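Local coordinates for MmeI (Methylophilus methylotrophus, PDB 5HR4), which recognises a specific DNA sequence as a Type IIL restriction-modification enzyme, combining DNA cleavage with protective methylation, probably of adenine, with S-adenosyl-L-methionine as methyl donor, at a contact of chain A with DNA. Coordinates in Å, arbitrary orientation; residue numbers count along the deposited sequence, not the author numbering.

A contact of chain A with DNA. Residues 540, 544-545, 751, 803-805, 810. With nucleotides of chain B.
The guanidinium of Arg810 lies sandwiched, its rim against the backbone where Arg804 joins Leu805 on one face and against the C6 side of the DC5 base on the other. At its edge, nearly in plane, NH1 donates to OP2 of the DC5 phosphate at 2.9 Å, and NH2 reaches OP2 of the DG6 phosphate at 3.0 Å, so one group salt-bridges two successive phosphates. CG sits anti to the backbone N (chi1 -179°), and the chain bends at chi3 (-61°) to turn the head between backbone and base. NE points into the major groove, where water 2, 2.6 Å from NE, passes the contact on to O6 of DG6. Beyond NH1, water 1 ties it to the backbone N and O of Arg804, which should help fix the rotation of the guanidinium. Leu805 sets its branch carbon CG over the N7/C8 rim of the DG6 base, off the ring plane, 3.6 Å from N7, as apolar packing. Glu751, bent at chi2 (-128°), offers the syn lone pair of OE2 to the exocyclic N4 of DC5 at 3.2 Å, a major-groove contact. At the start of helix 544-556, Glu545 N donates to OP1 of DC5 at 2.9 Å; its side chain runs extended alongside the DC4 sugar. This backbone and major-groove contact, largely of the target recognition domain, clamps one strand's phosphates; Glu751 directly, and Arg810 through water, likely contribute to target-sequence recognition.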
loop_
_atom_site.group_PDB
_atom_site.type_symbol
_atom_site.label_atom_id
_atom_site.label_comp_id
_atom_site.label_asym_id
_atom_site.label_seq_id
_atom_site.Cartn_x
_atom_site.Cartn_y
_atom_site.Cartn_z
ATOM N N SER A 540 3.972 6.774 -1.169
ATOM C CA SER A 540 5.295 7.117 -1.679
ATOM C C SER A 540 5.243 7.690 -3.088
ATOM O O SER A 540 6.094 8.512 -3.445
ATOM C CB SER A 540 6.190 5.878 -1.652
ATOM O OG SER A 540 6.992 5.858 -0.484
ATOM N N GLY A 544 8.671 12.712 -2.665
ATOM C CA GLY A 544 10.072 12.538 -2.995
ATOM C C GLY A 544 10.335 12.179 -4.441
ATOM O O GLY A 544 9.677 12.679 -5.363
ATOM N N GLU A 545 11.299 11.258 -4.635
ATOM C CA GLU A 545 11.916 10.993 -5.937
ATOM C C GLU A 545 10.937 10.470 -6.979
ATOM O O GLU A 545 11.257 10.495 -8.172
ATOM C CB GLU A 545 13.065 9.989 -5.790
ATOM C CG GLU A 545 12.670 8.514 -5.917
ATOM C CD GLU A 545 13.845 7.548 -5.655
ATOM O OE1 GLU A 545 15.021 7.930 -5.888
ATOM O OE2 GLU A 545 13.593 6.400 -5.211
ATOM N N GLU A 751 18.822 11.515 8.739
ATOM C CA GLU A 751 18.128 11.189 7.500
ATOM C C GLU A 751 16.651 10.873 7.732
ATOM O O GLU A 751 15.785 11.407 7.034
ATOM C CB GLU A 751 18.826 10.026 6.802
ATOM C CG GLU A 751 18.377 9.806 5.365
ATOM C CD GLU A 751 17.967 8.372 5.108
ATOM O OE1 GLU A 751 17.439 7.729 6.050
ATOM O OE2 GLU A 751 18.174 7.891 3.975
ATOM N N GLY A 803 10.740 13.103 0.799
ATOM C CA GLY A 803 10.033 11.847 0.818
ATOM C C GLY A 803 9.736 11.449 2.248
ATOM O O GLY A 803 9.980 12.212 3.186
ATOM N N ARG A 804 9.205 10.236 2.411
ATOM C CA ARG A 804 8.871 9.765 3.744
ATOM C C ARG A 804 9.075 8.268 3.796
ATOM O O ARG A 804 9.062 7.579 2.770
ATOM C CB ARG A 804 7.420 10.101 4.147
ATOM C CG ARG A 804 6.977 11.548 4.028
ATOM C CD ARG A 804 7.380 12.357 5.233
ATOM N NE ARG A 804 7.002 13.759 5.110
ATOM C CZ ARG A 804 6.099 14.364 5.882
ATOM N NH1 ARG A 804 5.474 13.696 6.852
ATOM N NH2 ARG A 804 5.831 15.647 5.687
ATOM N N LEU A 805 9.290 7.795 5.023
ATOM C CA LEU A 805 9.243 6.386 5.407
ATOM C C LEU A 805 7.965 6.170 6.208
ATOM O O LEU A 805 7.889 6.589 7.368
ATOM C CB LEU A 805 10.466 6.007 6.238
ATOM C CG LEU A 805 10.838 4.526 6.384
ATOM C CD1 LEU A 805 12.072 4.407 7.276
ATOM C CD2 LEU A 805 9.716 3.671 6.939
ATOM N N ARG A 810 11.949 12.009 5.778
ATOM C CA ARG A 810 13.161 11.438 5.192
ATOM C C ARG A 810 13.872 12.558 4.459
ATOM O O ARG A 810 13.351 13.086 3.474
ATOM C CB ARG A 810 12.880 10.276 4.237
ATOM C CG ARG A 810 14.178 9.711 3.683
ATOM C CD ARG A 810 13.989 8.616 2.645
ATOM N NE ARG A 810 13.290 7.482 3.207
ATOM C CZ ARG A 810 12.161 7.010 2.703
ATOM N NH1 ARG A 810 11.658 7.578 1.616
ATOM N NH2 ARG A 810 11.554 5.963 3.263
ATOM P P DC B 4 19.578 10.491 -4.160
ATOM O OP1 DC B 4 19.869 10.855 -5.567
ATOM O OP2 DC B 4 19.690 11.502 -3.080
ATOM O "O5'" DC B 4 18.107 9.934 -4.143
ATOM C "C5'" DC B 4 17.253 10.197 -3.035
ATOM C "C4'" DC B 4 16.249 9.082 -2.952
ATOM O "O4'" DC B 4 16.963 7.832 -2.823
ATOM C "C3'" DC B 4 15.240 9.153 -1.819
ATOM O "O3'" DC B 4 13.934 8.926 -2.376
ATOM C "C2'" DC B 4 15.685 8.030 -0.858
ATOM C "C1'" DC B 4 16.459 7.075 -1.754
ATOM N N1 DC B 4 17.645 6.402 -1.091
ATOM C C2 DC B 4 18.053 5.139 -1.540
ATOM O O2 DC B 4 17.418 4.592 -2.448
ATOM N N3 DC B 4 19.135 4.546 -0.965
ATOM C C4 DC B 4 19.797 5.170 0.004
ATOM N N4 DC B 4 20.835 4.537 0.545
ATOM C C5 DC B 4 19.401 6.459 0.482
ATOM C C6 DC B 4 18.337 7.040 -0.096
ATOM P P DC B 5 12.595 8.924 -1.483
ATOM O OP1 DC B 5 11.489 9.400 -2.353
ATOM O OP2 DC B 5 12.872 9.500 -0.156
ATOM O "O5'" DC B 5 12.342 7.382 -1.202
ATOM C "C5'" DC B 5 12.179 6.490 -2.261
ATOM C "C4'" DC B 5 12.503 5.103 -1.776
ATOM O "O4'" DC B 5 13.866 5.052 -1.349
ATOM C "C3'" DC B 5 11.749 4.688 -0.533
ATOM O "O3'" DC B 5 10.486 4.214 -0.898
ATOM C "C2'" DC B 5 12.637 3.576 0.044
ATOM C "C1'" DC B 5 14.015 3.898 -0.553
ATOM N N1 DC B 5 15.056 4.166 0.429
ATOM C C2 DC B 5 16.129 3.280 0.535
ATOM O O2 DC B 5 16.138 2.276 -0.177
ATOM N N3 DC B 5 17.114 3.537 1.427
ATOM C C4 DC B 5 17.045 4.641 2.183
ATOM N N4 DC B 5 18.037 4.875 3.056
ATOM C C5 DC B 5 15.952 5.557 2.076
ATOM C C6 DC B 5 14.998 5.284 1.187
ATOM P P DG B 6 9.385 3.899 0.223
ATOM O OP1 DG B 6 8.080 3.826 -0.479
ATOM O OP2 DG B 6 9.580 4.893 1.325
ATOM O "O5'" DG B 6 9.768 2.408 0.691
ATOM C "C5'" DG B 6 9.847 1.382 -0.299
ATOM C "C4'" DG B 6 10.196 0.046 0.314
ATOM O "O4'" DG B 6 11.527 0.097 0.906
ATOM C "C3'" DG B 6 9.274 -0.430 1.419
ATOM O "O3'" DG B 6 9.273 -1.831 1.420
ATOM C "C2'" DG B 6 9.950 0.124 2.681
ATOM C "C1'" DG B 6 11.440 0.049 2.317
ATOM N N9 DG B 6 12.241 1.149 2.867
ATOM C C8 DG B 6 11.822 2.429 3.114
ATOM N N7 DG B 6 12.754 3.196 3.615
ATOM C C5 DG B 6 13.861 2.372 3.704
ATOM C C6 DG B 6 15.167 2.652 4.172
ATOM O O6 DG B 6 15.610 3.719 4.611
ATOM N N1 DG B 6 15.993 1.533 4.096
ATOM C C2 DG B 6 15.603 0.298 3.628
ATOM N N2 DG B 6 16.539 -0.662 3.624
ATOM N N3 DG B 6 14.386 0.026 3.183
ATOM C C4 DG B 6 13.568 1.109 3.250
HETATM O O HOH W 1 8.981 7.904 0.212
HETATM O O HOH W 2 14.144 6.102 5.207
#